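Local coordinates for alkaline phosphatase (Thermus thermophilus, PDB 7KWD), which probably hydrolyses phosphate monoesters as a homodimeric alkaline phosphatase that holds two zinc ions and one magnesium ion per subunit, at residues L71-T85 with T434-L447. Numbering follows the deposited sequence.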
loop_
_atom_site.group_PDB
_atom_site.type_symbol
_atom_site.label_atom_id
_atom_site.label_comp_id
_atom_site.label_asym_id
_atom_site.label_seq_id
_atom_site.Cartn_x
_atom_site.Cartn_y
_atom_site.Cartn_z
ATOM N N LEU A 71 11.588 -10.947 -6.389
ATOM C CA LEU A 71 10.655 -9.893 -6.769
ATOM C C LEU A 71 11.292 -8.512 -6.577
ATOM O O LEU A 71 11.100 -7.618 -7.405
ATOM C CB LEU A 71 9.355 -10.027 -5.966
ATOM C CG LEU A 71 8.258 -9.072 -6.397
ATOM C CD1 LEU A 71 8.003 -9.136 -7.897
ATOM C CD2 LEU A 71 6.960 -9.283 -5.589
ATOM N N GLU A 72 12.083 -8.320 -5.520
ATOM C CA GLU A 72 12.770 -7.037 -5.381
ATOM C C GLU A 72 13.682 -6.788 -6.591
ATOM O O GLU A 72 13.706 -5.687 -7.155
ATOM C CB GLU A 72 13.593 -6.962 -4.086
ATOM C CG GLU A 72 14.396 -5.655 -3.977
ATOM C CD GLU A 72 15.330 -5.562 -2.764
ATOM O OE1 GLU A 72 15.149 -6.329 -1.805
ATOM O OE2 GLU A 72 16.260 -4.728 -2.789
ATOM N N ARG A 73 14.468 -7.796 -6.982
ATOM C CA ARG A 73 15.372 -7.620 -8.125
ATOM C C ARG A 73 14.603 -7.218 -9.376
ATOM O O ARG A 73 15.083 -6.385 -10.157
ATOM C CB ARG A 73 16.156 -8.901 -8.384
ATOM C CG ARG A 73 16.881 -9.415 -7.144
ATOM C CD ARG A 73 17.682 -10.736 -7.406
ATOM N NE ARG A 73 17.921 -11.536 -6.188
ATOM C CZ ARG A 73 18.905 -12.433 -6.072
ATOM N NH1 ARG A 73 19.734 -12.649 -7.088
ATOM N NH2 ARG A 73 19.083 -13.096 -4.941
ATOM N N LEU A 74 13.413 -7.818 -9.598
ATOM C CA LEU A 74 12.631 -7.468 -10.775
ATOM C C LEU A 74 12.096 -6.037 -10.664
ATOM O O LEU A 74 12.188 -5.249 -11.608
ATOM C CB LEU A 74 11.479 -8.455 -11.004
ATOM C CG LEU A 74 11.825 -9.916 -11.205
ATOM C CD1 LEU A 74 10.681 -10.757 -11.673
ATOM C CD2 LEU A 74 12.982 -10.048 -12.159
ATOM N N LEU A 75 11.512 -5.684 -9.528
ATOM C CA LEU A 75 10.980 -4.327 -9.421
ATOM C C LEU A 75 12.074 -3.265 -9.490
ATOM O O LEU A 75 11.784 -2.118 -9.829
ATOM C CB LEU A 75 10.214 -4.166 -8.113
ATOM C CG LEU A 75 8.970 -5.049 -7.948
ATOM C CD1 LEU A 75 8.500 -4.919 -6.513
ATOM C CD2 LEU A 75 7.855 -4.638 -8.896
ATOM N N ALA A 76 13.320 -3.643 -9.184
ATOM C CA ALA A 76 14.483 -2.772 -9.205
ATOM C C ALA A 76 15.109 -2.669 -10.580
ATOM O O ALA A 76 16.100 -1.958 -10.729
ATOM C CB ALA A 76 15.530 -3.284 -8.201
ATOM N N ARG A 77 14.543 -3.327 -11.585
ATOM C CA ARG A 77 15.174 -3.332 -12.894
ATOM C C ARG A 77 14.197 -3.294 -14.065
ATOM O O ARG A 77 14.468 -2.661 -15.085
ATOM C CB ARG A 77 16.045 -4.577 -13.000
ATOM C CG ARG A 77 16.852 -4.637 -14.261
ATOM C CD ARG A 77 17.926 -5.718 -14.190
ATOM N NE ARG A 77 18.580 -5.877 -15.487
ATOM C CZ ARG A 77 19.419 -6.857 -15.799
ATOM N NH1 ARG A 77 19.716 -7.800 -14.906
ATOM N NH2 ARG A 77 19.951 -6.888 -17.009
ATOM N N TYR A 78 13.073 -3.936 -13.953
ATOM C CA TYR A 78 12.221 -4.091 -15.120
ATOM C C TYR A 78 11.019 -3.181 -15.032
ATOM O O TYR A 78 10.688 -2.671 -13.958
ATOM C CB TYR A 78 11.794 -5.558 -15.230
ATOM C CG TYR A 78 12.930 -6.403 -15.722
ATOM C CD1 TYR A 78 13.729 -7.102 -14.852
ATOM C CD2 TYR A 78 13.224 -6.456 -17.063
ATOM C CE1 TYR A 78 14.787 -7.862 -15.313
ATOM C CE2 TYR A 78 14.274 -7.191 -17.526
ATOM C CZ TYR A 78 15.051 -7.903 -16.664
ATOM O OH TYR A 78 16.101 -8.650 -17.163
ATOM N N PRO A 79 10.352 -2.922 -16.159
ATOM C CA PRO A 79 9.244 -1.965 -16.148
ATOM C C PRO A 79 8.151 -2.405 -15.192
ATOM O O PRO A 79 7.650 -3.532 -15.268
ATOM C CB PRO A 79 8.750 -1.972 -17.601
ATOM C CG PRO A 79 9.910 -2.442 -18.393
ATOM C CD PRO A 79 10.577 -3.464 -17.511
ATOM N N ASN A 80 7.773 -1.501 -14.288
ATOM C CA ASN A 80 6.632 -1.815 -13.444
ATOM C C ASN A 80 5.888 -0.538 -13.101
ATOM O O ASN A 80 6.408 0.585 -13.219
ATOM C CB ASN A 80 7.009 -2.594 -12.165
ATOM C CG ASN A 80 7.957 -1.845 -11.263
ATOM O OD1 ASN A 80 7.548 -1.203 -10.265
ATOM N ND2 ASN A 80 9.244 -1.958 -11.569
ATOM N N GLY A 81 4.634 -0.745 -12.764
ATOM C CA GLY A 81 3.742 0.331 -12.402
ATOM C C GLY A 81 2.625 -0.228 -11.529
ATOM O O GLY A 81 2.806 -1.161 -10.767
ATOM N N LEU A 82 1.466 0.405 -11.683
ATOM C CA LEU A 82 0.381 0.276 -10.742
ATOM C C LEU A 82 -0.910 0.091 -11.512
ATOM O O LEU A 82 -1.114 0.754 -12.543
ATOM C CB LEU A 82 0.261 1.530 -9.882
ATOM C CG LEU A 82 1.384 1.858 -8.908
ATOM C CD1 LEU A 82 1.088 3.193 -8.192
ATOM C CD2 LEU A 82 1.569 0.731 -7.944
ATOM N N ILE A 83 -1.792 -0.772 -11.004
ATOM C CA ILE A 83 -3.134 -0.857 -11.554
ATOM C C ILE A 83 -4.168 -0.418 -10.526
ATOM O O ILE A 83 -4.076 -0.758 -9.343
ATOM C CB ILE A 83 -3.471 -2.261 -12.077
ATOM C CG1 ILE A 83 -3.152 -3.326 -11.031
ATOM C CG2 ILE A 83 -2.748 -2.546 -13.408
ATOM C CD1 ILE A 83 -3.838 -4.617 -11.367
ATOM N N ASN A 84 -5.193 0.297 -11.008
ATOM C CA ASN A 84 -6.427 0.491 -10.250
ATOM C C ASN A 84 -7.278 -0.776 -10.336
ATOM O O ASN A 84 -7.405 -1.392 -11.402
ATOM C CB ASN A 84 -7.201 1.703 -10.785
ATOM C CG ASN A 84 -6.765 3.000 -10.138
ATOM O OD1 ASN A 84 -6.417 3.046 -8.948
ATOM N ND2 ASN A 84 -6.772 4.072 -10.914
ATOM N N THR A 85 -7.847 -1.181 -9.195
ATOM C CA THR A 85 -8.519 -2.470 -9.106
ATOM C C THR A 85 -10.026 -2.360 -8.938
ATOM O O THR A 85 -10.701 -3.392 -8.849
ATOM C CB THR A 85 -7.963 -3.258 -7.929
ATOM O OG1 THR A 85 -8.162 -2.479 -6.725
ATOM C CG2 THR A 85 -6.495 -3.516 -8.135
ATOM N N THR A 434 -8.895 -4.447 -0.065
ATOM C CA THR A 434 -8.842 -2.993 0.014
ATOM C C THR A 434 -8.719 -2.414 -1.390
ATOM O O THR A 434 -8.553 -3.132 -2.378
ATOM C CB THR A 434 -7.684 -2.508 0.894
ATOM O OG1 THR A 434 -6.433 -2.846 0.266
ATOM C CG2 THR A 434 -7.740 -3.140 2.299
ATOM N N ALA A 435 -8.816 -1.092 -1.462
ATOM C CA ALA A 435 -8.940 -0.363 -2.719
ATOM C C ALA A 435 -7.607 0.119 -3.287
ATOM O O ALA A 435 -7.577 0.726 -4.368
ATOM C CB ALA A 435 -9.825 0.865 -2.517
ATOM N N SER A 436 -6.527 -0.116 -2.588
ATOM C CA SER A 436 -5.211 0.353 -3.003
ATOM C C SER A 436 -4.866 -0.076 -4.435
ATOM O O SER A 436 -5.070 -1.243 -4.810
ATOM C CB SER A 436 -4.162 -0.227 -2.036
ATOM O OG SER A 436 -2.860 -0.093 -2.589
ATOM N N PRO A 437 -4.222 0.775 -5.213
ATOM C CA PRO A 437 -3.593 0.277 -6.448
ATOM C C PRO A 437 -2.441 -0.666 -6.116
ATOM O O PRO A 437 -1.818 -0.568 -5.055
ATOM C CB PRO A 437 -3.111 1.548 -7.148
ATOM C CG PRO A 437 -3.070 2.597 -6.087
ATOM C CD PRO A 437 -4.099 2.230 -5.065
ATOM N N VAL A 438 -2.182 -1.619 -7.013
ATOM C CA VAL A 438 -1.244 -2.698 -6.728
ATOM C C VAL A 438 -0.317 -2.935 -7.922
ATOM O O VAL A 438 -0.428 -2.308 -8.975
ATOM C CB VAL A 438 -1.977 -4.002 -6.347
ATOM C CG1 VAL A 438 -2.652 -3.808 -4.996
ATOM C CG2 VAL A 438 -2.983 -4.352 -7.432
ATOM N N MET A 439 0.604 -3.868 -7.708
ATOM C CA MET A 439 1.740 -4.097 -8.592
ATOM C C MET A 439 1.349 -4.599 -9.974
ATOM O O MET A 439 0.536 -5.505 -10.124
ATOM C CB MET A 439 2.651 -5.127 -7.944
ATOM C CG MET A 439 3.779 -5.634 -8.805
ATOM S SD MET A 439 4.727 -6.886 -7.922
ATOM C CE MET A 439 3.721 -8.294 -8.044
ATOM N N LEU A 440 2.011 -4.037 -10.995
ATOM C CA LEU A 440 2.021 -4.584 -12.350
ATOM C C LEU A 440 3.451 -4.524 -12.869
ATOM O O LEU A 440 4.060 -3.447 -12.869
ATOM C CB LEU A 440 1.111 -3.799 -13.287
ATOM C CG LEU A 440 1.234 -4.021 -14.797
ATOM C CD1 LEU A 440 0.870 -5.450 -15.258
ATOM C CD2 LEU A 440 0.311 -3.050 -15.471
ATOM N N LEU A 441 3.956 -5.659 -13.336
ATOM C CA LEU A 441 5.363 -5.787 -13.709
ATOM C C LEU A 441 5.505 -6.598 -14.986
ATOM O O LEU A 441 4.870 -7.643 -15.132
ATOM C CB LEU A 441 6.157 -6.463 -12.586
ATOM C CG LEU A 441 7.521 -7.119 -12.833
ATOM C CD1 LEU A 441 8.573 -6.065 -12.988
ATOM C CD2 LEU A 441 7.863 -7.993 -11.638
ATOM N N LEU A 442 6.391 -6.146 -15.868
ATOM C CA LEU A 442 6.637 -6.781 -17.156
ATOM C C LEU A 442 8.059 -7.309 -17.231
ATOM O O LEU A 442 9.023 -6.580 -16.965
ATOM C CB LEU A 442 6.427 -5.810 -18.309
ATOM C CG LEU A 442 5.056 -5.131 -18.349
ATOM C CD1 LEU A 442 5.015 -4.098 -19.496
ATOM C CD2 LEU A 442 4.002 -6.160 -18.530
ATOM N N TYR A 443 8.200 -8.567 -17.607
ATOM C CA TYR A 443 9.520 -9.195 -17.663
ATOM C C TYR A 443 9.656 -9.786 -19.055
ATOM O O TYR A 443 9.041 -10.815 -19.377
ATOM C CB TYR A 443 9.703 -10.252 -16.579
ATOM C CG TYR A 443 11.109 -10.809 -16.558
ATOM C CD1 TYR A 443 11.478 -11.867 -17.380
ATOM C CD2 TYR A 443 12.082 -10.250 -15.752
ATOM C CE1 TYR A 443 12.775 -12.356 -17.387
ATOM C CE2 TYR A 443 13.369 -10.750 -15.745
ATOM C CZ TYR A 443 13.706 -11.808 -16.558
ATOM O OH TYR A 443 15.003 -12.283 -16.528
ATOM N N GLY A 444 10.443 -9.135 -19.871
ATOM C CA GLY A 444 10.580 -9.556 -21.250
ATOM C C GLY A 444 11.696 -8.801 -21.930
ATOM O O GLY A 444 12.276 -7.855 -21.380
ATOM N N GLN A 445 11.977 -9.256 -23.154
ATOM C CA GLN A 445 13.051 -8.694 -23.950
ATOM C C GLN A 445 12.553 -7.442 -24.639
ATOM O O GLN A 445 11.466 -7.438 -25.230
ATOM C CB GLN A 445 13.526 -9.721 -24.984
ATOM C CG GLN A 445 14.556 -9.193 -25.973
ATOM C CD GLN A 445 15.158 -10.308 -26.826
ATOM O OE1 GLN A 445 14.754 -10.513 -27.978
ATOM N NE2 GLN A 445 16.125 -11.038 -26.257
ATOM N N GLY A 446 13.336 -6.375 -24.550
ATOM C CA GLY A 446 13.097 -5.199 -25.365
ATOM C C GLY A 446 12.074 -4.223 -24.845
ATOM O O GLY A 446 11.510 -3.459 -25.625
ATOM N N LEU A 447 11.836 -4.208 -23.540
ATOM C CA LEU A 447 10.795 -3.393 -22.946
ATOM C C LEU A 447 11.355 -2.188 -22.235
ATOM O O LEU A 447 10.619 -1.500 -21.529
ATOM C CB LEU A 447 9.980 -4.232 -21.970
ATOM C CG LEU A 447 9.207 -5.363 -22.634
ATOM C CD1 LEU A 447 8.487 -6.166 -21.601
ATOM C CD2 LEU A 447 8.217 -4.810 -23.667
HETATM O O HOH W 1 -7.399 0.861 -7.128
HETATM O O HOH W 2 -6.793 -3.184 -4.424
HETATM O O HOH W 3 -10.356 -3.092 -5.173
#
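Tyr-443 turns its ring edge onto one face of Tyr-78, an edge-to-face pair with centroids 4.5 Å apart and planes at 54°. The rings sit at one end of an antiparallel ladder, strand 80-84 against strand 438-443, in the alpha/beta alkaline phosphatase fold; strand 454-456 flanks 80-84 and strand 310-325 flanks 438-443. A chi1 of -175°, which sets CG opposite the main-chain nitrogen, carries the Tyr-443 ring to Tyr-78 and Leu-74 CD2, while its hydroxyl bonds Asp-305. Arg-77 CG lies over the opposite face of Tyr-78, toward the rim. A serine in place of Tyr-78 would probably leave the edge of Tyr-443 without its aromatic mate and open a gap between Tyr-443 and Arg-77 CG. Helix 71-75 lies across the same strand: Leu-441 CD2 packs on Leu-74 CB at 3.7 Å, and Leu-71 meets the Met-439 sulfur tip to tip. Asn-80 ND2 bonds both Leu-75 O and Tyr-78 O, tying strand to helix end. Along the ladder, Gly-81 N reaches Leu-440 O at 2.8 Å. Toward the zinc site, where Thr-85 nears the ligand His-318, water takes over: one molecule accepts from Thr-85 OG1 at 2.8 Å and donates to Thr-434 O and Ser-436 O.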